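Local structure of hypothetical protein Atu0120 (Agrobacterium tumefaciens, 2I6H) at residues A[83-95]-A[130-142]. The protein is of unknown function, an all-helical member of the bacterial DUF924 family found as a two-chain assembly with bound calcium. Numbering follows the deposited sequence.
Sequences SLALMLLLDQFPR and DLRVFFYLPFSHA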
ATOM      1  N   SER A  83      -1.191 -22.813  -7.641  1.00  9.32           N
ATOM      2  CA  SER A  83      -0.017 -22.003  -8.030  1.00  9.68           C
ATOM      3  C   SER A  83       0.135 -20.805  -7.084  1.00  9.97           C
ATOM      4  O   SER A  83       1.243 -20.455  -6.724  1.00  8.89           O
ATOM      5  CB  SER A  83      -0.095 -21.501  -9.467  1.00  9.96           C
ATOM      6  OG  SER A  83       0.082 -22.569 -10.389  1.00  9.83           O
ATOM      7  N   LEU A  84      -0.988 -20.196  -6.705  1.00  9.06           N
ATOM      8  CA  LEU A  84      -0.961 -19.179  -5.638  1.00  9.35           C
ATOM      9  C   LEU A  84      -0.277 -19.732  -4.369  1.00  9.50           C
ATOM     10  O   LEU A  84       0.549 -19.057  -3.750  1.00 10.04           O
ATOM     11  CB  LEU A  84      -2.405 -18.683  -5.314  1.00  7.64           C
ATOM     12  CG  LEU A  84      -2.548 -17.699  -4.122  1.00  9.50           C
ATOM     13  CD1 LEU A  84      -1.609 -16.472  -4.326  1.00 14.15           C
ATOM     14  CD2 LEU A  84      -4.007 -17.248  -3.905  1.00 10.62           C
ATOM     15  N   ALA A  85      -0.648 -20.950  -3.949  1.00  9.08           N
ATOM     16  CA  ALA A  85      -0.002 -21.594  -2.811  1.00  8.98           C
ATOM     17  C   ALA A  85       1.525 -21.666  -2.991  1.00  9.23           C
ATOM     18  O   ALA A  85       2.267 -21.442  -2.019  1.00  9.18           O
ATOM     19  CB  ALA A  85      -0.580 -22.997  -2.561  1.00  8.87           C
ATOM     20  N   LEU A  86       1.985 -22.022  -4.196  1.00  9.82           N
ATOM     21  CA  LEU A  86       3.434 -22.003  -4.483  1.00  8.81           C
ATOM     22  C   LEU A  86       4.057 -20.615  -4.212  1.00  9.34           C
ATOM     23  O   LEU A  86       5.142 -20.534  -3.618  1.00  8.59           O
ATOM     24  CB  LEU A  86       3.728 -22.434  -5.913  1.00  9.13           C
ATOM     25  CG  LEU A  86       3.492 -23.918  -6.233  1.00  8.17           C
ATOM     26  CD1 LEU A  86       3.785 -24.151  -7.720  1.00  9.85           C
ATOM     27  CD2 LEU A  86       4.391 -24.841  -5.323  1.00  7.62           C
HETATM   28  N   MSE A  87       3.383 -19.552  -4.644  1.00  8.30           N
HETATM   29  CA  MSE A  87       3.885 -18.189  -4.441  1.00  9.50           C
HETATM   30  C   MSE A  87       4.011 -17.927  -2.930  1.00  9.58           C
HETATM   31  O   MSE A  87       5.024 -17.384  -2.445  1.00 10.38           O
HETATM   32  CB  MSE A  87       2.908 -17.142  -5.004  1.00 10.38           C
HETATM   33  CG  MSE A  87       2.571 -17.246  -6.435  1.00 10.59           C
HETATM   34 SE   MSE A  87       4.206 -17.033  -7.571  0.90 18.90          SE
HETATM   35  CE  MSE A  87       4.526 -18.893  -7.906  1.00 15.87           C
ATOM     36  N   LEU A  88       2.988 -18.338  -2.190  1.00  9.15           N
ATOM     37  CA  LEU A  88       2.921 -18.092  -0.743  1.00  9.34           C
ATOM     38  C   LEU A  88       4.019 -18.867  -0.040  1.00 10.84           C
ATOM     39  O   LEU A  88       4.680 -18.349   0.883  1.00 10.32           O
ATOM     40  CB  LEU A  88       1.548 -18.474  -0.218  1.00 10.59           C
ATOM     41  CG  LEU A  88       0.435 -17.607  -0.799  1.00  9.42           C
ATOM     42  CD1 LEU A  88      -0.895 -18.120  -0.206  1.00 10.06           C
ATOM     43  CD2 LEU A  88       0.635 -16.112  -0.527  1.00 10.72           C
ATOM     44  N   LEU A  89       4.276 -20.089  -0.493  1.00  9.98           N
ATOM     45  CA  LEU A  89       5.377 -20.870   0.109  1.00  9.68           C
ATOM     46  C   LEU A  89       6.796 -20.390  -0.250  1.00 10.36           C
ATOM     47  O   LEU A  89       7.727 -20.493   0.581  1.00 11.06           O
ATOM     48  CB  LEU A  89       5.253 -22.311  -0.342  1.00 10.36           C
ATOM     49  CG  LEU A  89       4.034 -23.056   0.226  1.00  8.75           C
ATOM     50  CD1 LEU A  89       4.007 -24.432  -0.408  1.00 12.19           C
ATOM     51  CD2 LEU A  89       4.149 -23.164   1.805  1.00  8.23           C
ATOM     52  N   LEU A  90       6.976 -19.900  -1.485  1.00  9.54           N
ATOM     53  CA  LEU A  90       8.339 -19.662  -2.002  1.00  9.73           C
ATOM     54  C   LEU A  90       8.768 -18.197  -2.020  1.00  9.02           C
ATOM     55  O   LEU A  90       9.977 -17.906  -2.034  1.00  9.17           O
ATOM     56  CB  LEU A  90       8.536 -20.287  -3.381  1.00  9.42           C
ATOM     57  CG  LEU A  90       8.395 -21.819  -3.390  1.00 10.95           C
ATOM     58  CD1 LEU A  90       8.371 -22.301  -4.806  1.00 12.22           C
ATOM     59  CD2 LEU A  90       9.552 -22.490  -2.570  1.00 10.59           C
ATOM     60  N   ASP A  91       7.788 -17.294  -1.960  1.00  8.17           N
ATOM     61  CA  ASP A  91       8.030 -15.861  -1.915  1.00  9.63           C
ATOM     62  C   ASP A  91       7.640 -15.236  -0.569  1.00 10.44           C
ATOM     63  O   ASP A  91       8.382 -14.399  -0.040  1.00 10.48           O
ATOM     64  CB  ASP A  91       7.271 -15.159  -3.073  1.00 10.32           C
ATOM     65  CG  ASP A  91       7.519 -13.635  -3.088  1.00 11.68           C
ATOM     66  OD1 ASP A  91       8.614 -13.195  -3.540  1.00 11.60           O
ATOM     67  OD2 ASP A  91       6.620 -12.903  -2.608  1.00 10.26           O
ATOM     68  N   GLN A  92       6.476 -15.611  -0.036  1.00  9.89           N
ATOM     69  CA  GLN A  92       6.027 -15.019   1.233  1.00 10.54           C
ATOM     70  C   GLN A  92       6.596 -15.685   2.487  1.00  9.65           C
ATOM     71  O   GLN A  92       7.193 -15.007   3.355  1.00  9.83           O
ATOM     72  CB  GLN A  92       4.499 -14.986   1.296  1.00  9.47           C
ATOM     73  CG  GLN A  92       3.898 -14.055   0.264  1.00  9.52           C
ATOM     74  CD  GLN A  92       4.254 -12.629   0.559  1.00 11.39           C
ATOM     75  OE1 GLN A  92       3.772 -12.059   1.529  1.00 11.03           O
ATOM     76  NE2 GLN A  92       5.144 -12.035  -0.277  1.00 11.81           N
ATOM     77  N   PHE A  93       6.424 -16.999   2.565  1.00  9.50           N
ATOM     78  CA  PHE A  93       6.913 -17.786   3.727  1.00 10.29           C
ATOM     79  C   PHE A  93       8.347 -17.410   4.194  1.00 10.34           C
ATOM     80  O   PHE A  93       8.558 -17.159   5.393  1.00 11.20           O
ATOM     81  CB  PHE A  93       6.787 -19.298   3.442  1.00 10.22           C
ATOM     82  CG  PHE A  93       7.150 -20.162   4.622  1.00 10.53           C
ATOM     83  CD1 PHE A  93       6.126 -20.669   5.478  1.00 12.58           C
ATOM     84  CD2 PHE A  93       8.495 -20.469   4.911  1.00  9.91           C
ATOM     85  CE1 PHE A  93       6.453 -21.479   6.595  1.00 10.93           C
ATOM     86  CE2 PHE A  93       8.829 -21.280   6.018  1.00 10.04           C
ATOM     87  CZ  PHE A  93       7.801 -21.790   6.877  1.00 10.84           C
ATOM     88  N   PRO A  94       9.334 -17.342   3.271  1.00 11.10           N
ATOM     89  CA  PRO A  94      10.711 -17.016   3.696  1.00 11.23           C
ATOM     90  C   PRO A  94      10.819 -15.634   4.330  1.00 10.33           C
ATOM     91  O   PRO A  94      11.595 -15.445   5.274  1.00 10.53           O
ATOM     92  CB  PRO A  94      11.510 -17.019   2.369  1.00 11.30           C
ATOM     93  CG  PRO A  94      10.712 -17.834   1.428  1.00 12.27           C
ATOM     94  CD  PRO A  94       9.262 -17.565   1.814  1.00 10.83           C
ATOM     95  N   ARG A  95      10.009 -14.689   3.842  1.00  9.00           N
ATOM     96  CA  ARG A  95      10.016 -13.327   4.384  1.00 10.13           C
ATOM     97  C   ARG A  95       9.344 -13.205   5.765  1.00 11.35           C
ATOM     98  O   ARG A  95       9.684 -12.305   6.554  1.00 12.35           O
ATOM     99  CB  ARG A  95       9.407 -12.359   3.360  1.00  9.12           C
ATOM    100  CG  ARG A  95      10.280 -12.223   2.109  1.00  9.27           C
ATOM    101  CD  ARG A  95       9.636 -11.417   0.958  1.00 11.38           C
ATOM    102  NE  ARG A  95      10.745 -11.079   0.067  1.00 10.91           N
ATOM    103  CZ  ARG A  95      11.386 -11.952  -0.735  1.00 12.67           C
ATOM    104  NH1 ARG A  95      12.452 -11.539  -1.416  1.00 12.50           N
ATOM    105  NH2 ARG A  95      10.972 -13.226  -0.886  1.00 12.52           N
ATOM    106  N   ASP A 130      -7.753  -9.197  -5.188  1.00 14.82           N
ATOM    107  CA  ASP A 130      -7.054  -9.052  -3.897  0.50 14.12           C
ATOM    108  C   ASP A 130      -5.824  -9.953  -3.775  1.00 13.81           C
ATOM    109  O   ASP A 130      -4.891  -9.648  -3.039  1.00 13.99           O
ATOM    110  CB  ASP A 130      -8.004  -9.449  -2.753  0.50 13.68           C
ATOM    111  CG  ASP A 130      -8.979  -8.342  -2.372  0.50 13.39           C
ATOM    112  OD1 ASP A 130      -8.812  -7.216  -2.877  0.50 12.93           O
ATOM    113  OD2 ASP A 130      -9.887  -8.586  -1.541  0.50 13.33           O
ATOM    114  N   LEU A 131      -5.893 -11.119  -4.433  1.00 11.92           N
ATOM    115  CA  LEU A 131      -4.817 -12.133  -4.335  1.00 13.21           C
ATOM    116  C   LEU A 131      -3.830 -12.090  -5.493  1.00 12.00           C
ATOM    117  O   LEU A 131      -2.779 -12.718  -5.458  1.00 12.66           O
ATOM    118  CB  LEU A 131      -5.412 -13.538  -4.201  1.00 13.01           C
ATOM    119  CG  LEU A 131      -6.211 -13.815  -2.911  1.00 12.84           C
ATOM    120  CD1 LEU A 131      -6.956 -15.115  -3.089  1.00 10.35           C
ATOM    121  CD2 LEU A 131      -5.312 -13.829  -1.641  1.00 13.05           C
ATOM    122  N   ARG A 132      -4.198 -11.380  -6.544  1.00 12.65           N
ATOM    123  CA  ARG A 132      -3.383 -11.330  -7.765  1.00 12.05           C
ATOM    124  C   ARG A 132      -1.929 -10.899  -7.533  1.00 11.13           C
ATOM    125  O   ARG A 132      -0.996 -11.441  -8.158  1.00 11.87           O
ATOM    126  CB  ARG A 132      -4.097 -10.352  -8.709  1.00 13.88           C
ATOM    127  CG  ARG A 132      -3.745 -10.463 -10.120  1.00 16.71           C
ATOM    128  CD  ARG A 132      -4.959  -9.939 -10.979  1.00 16.22           C
ATOM    129  NE  ARG A 132      -6.158 -10.791 -10.940  1.00 18.83           N
ATOM    130  CZ  ARG A 132      -7.390 -10.373 -11.241  1.00 21.18           C
ATOM    131  NH1 ARG A 132      -7.592  -9.106 -11.583  1.00 21.11           N
ATOM    132  NH2 ARG A 132      -8.425 -11.194 -11.219  1.00 21.57           N
ATOM    133  N   VAL A 133      -1.740  -9.904  -6.666  1.00 10.04           N
ATOM    134  CA  VAL A 133      -0.405  -9.355  -6.422  1.00  9.85           C
ATOM    135  C   VAL A 133       0.629 -10.427  -5.981  1.00  9.75           C
ATOM    136  O   VAL A 133       1.830 -10.259  -6.183  1.00 11.25           O
ATOM    137  CB  VAL A 133      -0.436  -8.162  -5.431  1.00  8.94           C
ATOM    138  CG1 VAL A 133      -0.768  -8.633  -4.050  1.00  8.91           C
ATOM    139  CG2 VAL A 133       0.938  -7.377  -5.494  1.00 11.00           C
ATOM    140  N   PHE A 134       0.155 -11.497  -5.337  1.00  9.96           N
ATOM    141  CA  PHE A 134       1.102 -12.571  -4.924  1.00 10.13           C
ATOM    142  C   PHE A 134       1.830 -13.304  -6.059  1.00 10.74           C
ATOM    143  O   PHE A 134       2.917 -13.880  -5.834  1.00 11.09           O
ATOM    144  CB  PHE A 134       0.448 -13.473  -3.868  1.00 10.76           C
ATOM    145  CG  PHE A 134       0.014 -12.673  -2.681  1.00  8.66           C
ATOM    146  CD1 PHE A 134       0.990 -12.182  -1.808  1.00  8.76           C
ATOM    147  CD2 PHE A 134      -1.327 -12.255  -2.521  1.00 10.49           C
ATOM    148  CE1 PHE A 134       0.665 -11.351  -0.730  1.00 10.30           C
ATOM    149  CE2 PHE A 134      -1.684 -11.389  -1.421  1.00 10.21           C
ATOM    150  CZ  PHE A 134      -0.672 -10.951  -0.537  1.00 11.41           C
ATOM    151  N   PHE A 135       1.246 -13.284  -7.272  1.00 10.28           N
ATOM    152  CA  PHE A 135       1.927 -13.773  -8.469  1.00 10.50           C
ATOM    153  C   PHE A 135       2.966 -12.752  -8.986  1.00 10.55           C
ATOM    154  O   PHE A 135       3.808 -13.100  -9.812  1.00 10.97           O
ATOM    155  CB  PHE A 135       0.900 -14.059  -9.601  1.00 10.77           C
ATOM    156  CG  PHE A 135       0.047 -15.248  -9.339  1.00 11.87           C
ATOM    157  CD1 PHE A 135       0.545 -16.544  -9.546  1.00 13.09           C
ATOM    158  CD2 PHE A 135      -1.251 -15.099  -8.854  1.00 12.15           C
ATOM    159  CE1 PHE A 135      -0.262 -17.703  -9.282  1.00 11.05           C
ATOM    160  CE2 PHE A 135      -2.082 -16.234  -8.621  1.00 13.06           C
ATOM    161  CZ  PHE A 135      -1.565 -17.552  -8.826  1.00 12.51           C
ATOM    162  N   TYR A 136       2.901 -11.502  -8.524  1.00 10.42           N
ATOM    163  CA  TYR A 136       3.751 -10.418  -9.095  1.00  9.65           C
ATOM    164  C   TYR A 136       4.913 -10.065  -8.171  1.00 10.66           C
ATOM    165  O   TYR A 136       5.977  -9.594  -8.609  1.00  9.85           O
ATOM    166  CB  TYR A 136       2.884  -9.170  -9.357  1.00 10.67           C
ATOM    167  CG  TYR A 136       1.649  -9.444 -10.215  1.00  9.86           C
ATOM    168  CD1 TYR A 136       1.596 -10.541 -11.113  1.00 10.18           C
ATOM    169  CD2 TYR A 136       0.553  -8.566 -10.154  1.00  9.91           C
ATOM    170  CE1 TYR A 136       0.429 -10.745 -11.908  1.00 11.35           C
ATOM    171  CE2 TYR A 136      -0.599  -8.764 -10.931  1.00 12.19           C
ATOM    172  CZ  TYR A 136      -0.644  -9.845 -11.802  1.00 11.12           C
ATOM    173  OH  TYR A 136      -1.781 -10.042 -12.574  1.00 11.28           O
ATOM    174  N   LEU A 137       4.700 -10.281  -6.868  1.00 10.26           N
ATOM    175  CA  LEU A 137       5.721  -9.945  -5.883  1.00 10.88           C
ATOM    176  C   LEU A 137       7.095 -10.605  -6.161  1.00 11.14           C
ATOM    177  O   LEU A 137       8.125  -9.965  -5.894  1.00 11.50           O
ATOM    178  CB  LEU A 137       5.231 -10.221  -4.438  1.00 10.48           C
ATOM    179  CG  LEU A 137       4.095  -9.272  -3.986  1.00 11.31           C
ATOM    180  CD1 LEU A 137       3.588  -9.723  -2.620  1.00 13.83           C
ATOM    181  CD2 LEU A 137       4.646  -7.844  -3.893  1.00 15.07           C
ATOM    182  N   PRO A 138       7.129 -11.873  -6.656  1.00 11.22           N
ATOM    183  CA  PRO A 138       8.453 -12.450  -6.986  1.00 11.67           C
ATOM    184  C   PRO A 138       9.235 -11.551  -7.972  1.00 12.01           C
ATOM    185  O   PRO A 138      10.458 -11.476  -7.888  1.00 11.74           O
ATOM    186  CB  PRO A 138       8.116 -13.835  -7.573  1.00 11.96           C
ATOM    187  CG  PRO A 138       6.843 -14.216  -6.867  1.00 12.45           C
ATOM    188  CD  PRO A 138       6.055 -12.862  -6.865  1.00 10.99           C
ATOM    189  N   PHE A 139       8.526 -10.851  -8.860  1.00 11.02           N
ATOM    190  CA  PHE A 139       9.226  -9.965  -9.815  1.00 11.41           C
ATOM    191  C   PHE A 139       9.760  -8.715  -9.087  1.00 11.36           C
ATOM    192  O   PHE A 139      10.897  -8.300  -9.340  1.00 11.81           O
ATOM    193  CB  PHE A 139       8.333  -9.647 -11.010  1.00 11.59           C
ATOM    194  CG  PHE A 139       7.922 -10.880 -11.766  1.00 13.50           C
ATOM    195  CD1 PHE A 139       8.857 -11.530 -12.581  1.00 15.03           C
ATOM    196  CD2 PHE A 139       6.636 -11.421 -11.603  1.00 14.01           C
ATOM    197  CE1 PHE A 139       8.496 -12.708 -13.310  1.00 17.11           C
ATOM    198  CE2 PHE A 139       6.272 -12.604 -12.303  1.00 15.74           C
ATOM    199  CZ  PHE A 139       7.209 -13.235 -13.151  1.00 13.36           C
ATOM    200  N   SER A 140       8.979  -8.169  -8.153  1.00 12.12           N
ATOM    201  CA  SER A 140       9.442  -7.042  -7.336  1.00 11.52           C
ATOM    202  C   SER A 140      10.647  -7.427  -6.469  1.00 11.13           C
ATOM    203  O   SER A 140      11.467  -6.580  -6.096  1.00 12.76           O
ATOM    204  CB  SER A 140       8.300  -6.547  -6.445  1.00 11.01           C
ATOM    205  OG  SER A 140       7.415  -5.751  -7.218  1.00 13.90           O
ATOM    206  N   HIS A 141      10.738  -8.707  -6.117  1.00 10.37           N
ATOM    207  CA  HIS A 141      11.794  -9.174  -5.210  1.00 10.49           C
ATOM    208  C   HIS A 141      13.075  -9.592  -5.907  1.00 11.68           C
ATOM    209  O   HIS A 141      14.067  -9.869  -5.241  1.00 12.40           O
ATOM    210  CB  HIS A 141      11.262 -10.322  -4.312  1.00 10.66           C
ATOM    211  CG  HIS A 141      10.167  -9.888  -3.382  1.00 12.18           C
ATOM    212  ND1 HIS A 141       9.160 -10.733  -2.975  1.00 11.41           N
ATOM    213  CD2 HIS A 141       9.930  -8.695  -2.777  1.00 14.59           C
ATOM    214  CE1 HIS A 141       8.334 -10.074  -2.172  1.00 14.67           C
ATOM    215  NE2 HIS A 141       8.781  -8.839  -2.025  1.00 12.73           N
ATOM    216  N   ALA A 142      13.072  -9.582  -7.233  1.00 12.57           N
ATOM    217  CA  ALA A 142      14.258  -9.990  -8.010  1.00 13.70           C
ATOM    218  C   ALA A 142      15.208  -8.817  -8.255  1.00 14.24           C
ATOM    219  O   ALA A 142      14.768  -7.692  -8.584  1.00 14.66           O
ATOM    220  CB  ALA A 142      13.818 -10.627  -9.341  1.00 13.76           C
TER
HETATM  221  O   HOH W   1       3.935 -13.716  -3.260  1.00 12.69           O
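A His-carboxylate hydrogen bond, Asp91 to His141, closes one end of a largely buried contact near the centre of this all-helical chain, between helix 80-97 and the irregular helical run 130-142. His141 ND1 donates to the syn lone pair of Asp91 OD1 at 2.6 Å, nearly straight at 168°, with carboxylate and imidazole almost coplanar. The other oxygen is held too: Gln92 NE2 reaches Asp91 OD2 at 2.9 Å from the anti side, tilted out of the carboxylate plane, and a water donates to both Asp91 OD2 and Phe134 O. Three hydrogen bonds thus grip the carboxylate; Arg95 NH2 adds only charge, 3.6 Å from Asp91 OD1 with no N-H aimed at it. Arg95 lays its guanidinium flat on one His141 face, planes 3° apart, while its NH2 donates to Asp91 O at 3.0 Å; Leu137 O lies over the opposite face, toward the rim.

Toward the start of segment 83-95, Leu84, its chi1 of 175° carrying CG away from its own N, sets CD1 on Phe134 CB and CD2 on Leu131 CD1, each at 3.7 Å. Phe135 brings CZ within 3.4 Å of Leu84 N, with Ser83 CB at its ring edge. Selenomethionine Met87, bent at chi2 and chi3, rests CB and CG against Phe134 O, sets SE 3.9 Å from Pro138 CG and makes an oblique Met-aromatic contact with Phe135. Trp38 of helix 29-41 meets Phe134 edge-to-face, Phe114 of helix 108-120 packs against Met87, and Asp108 of that helix salt-bridges Arg95.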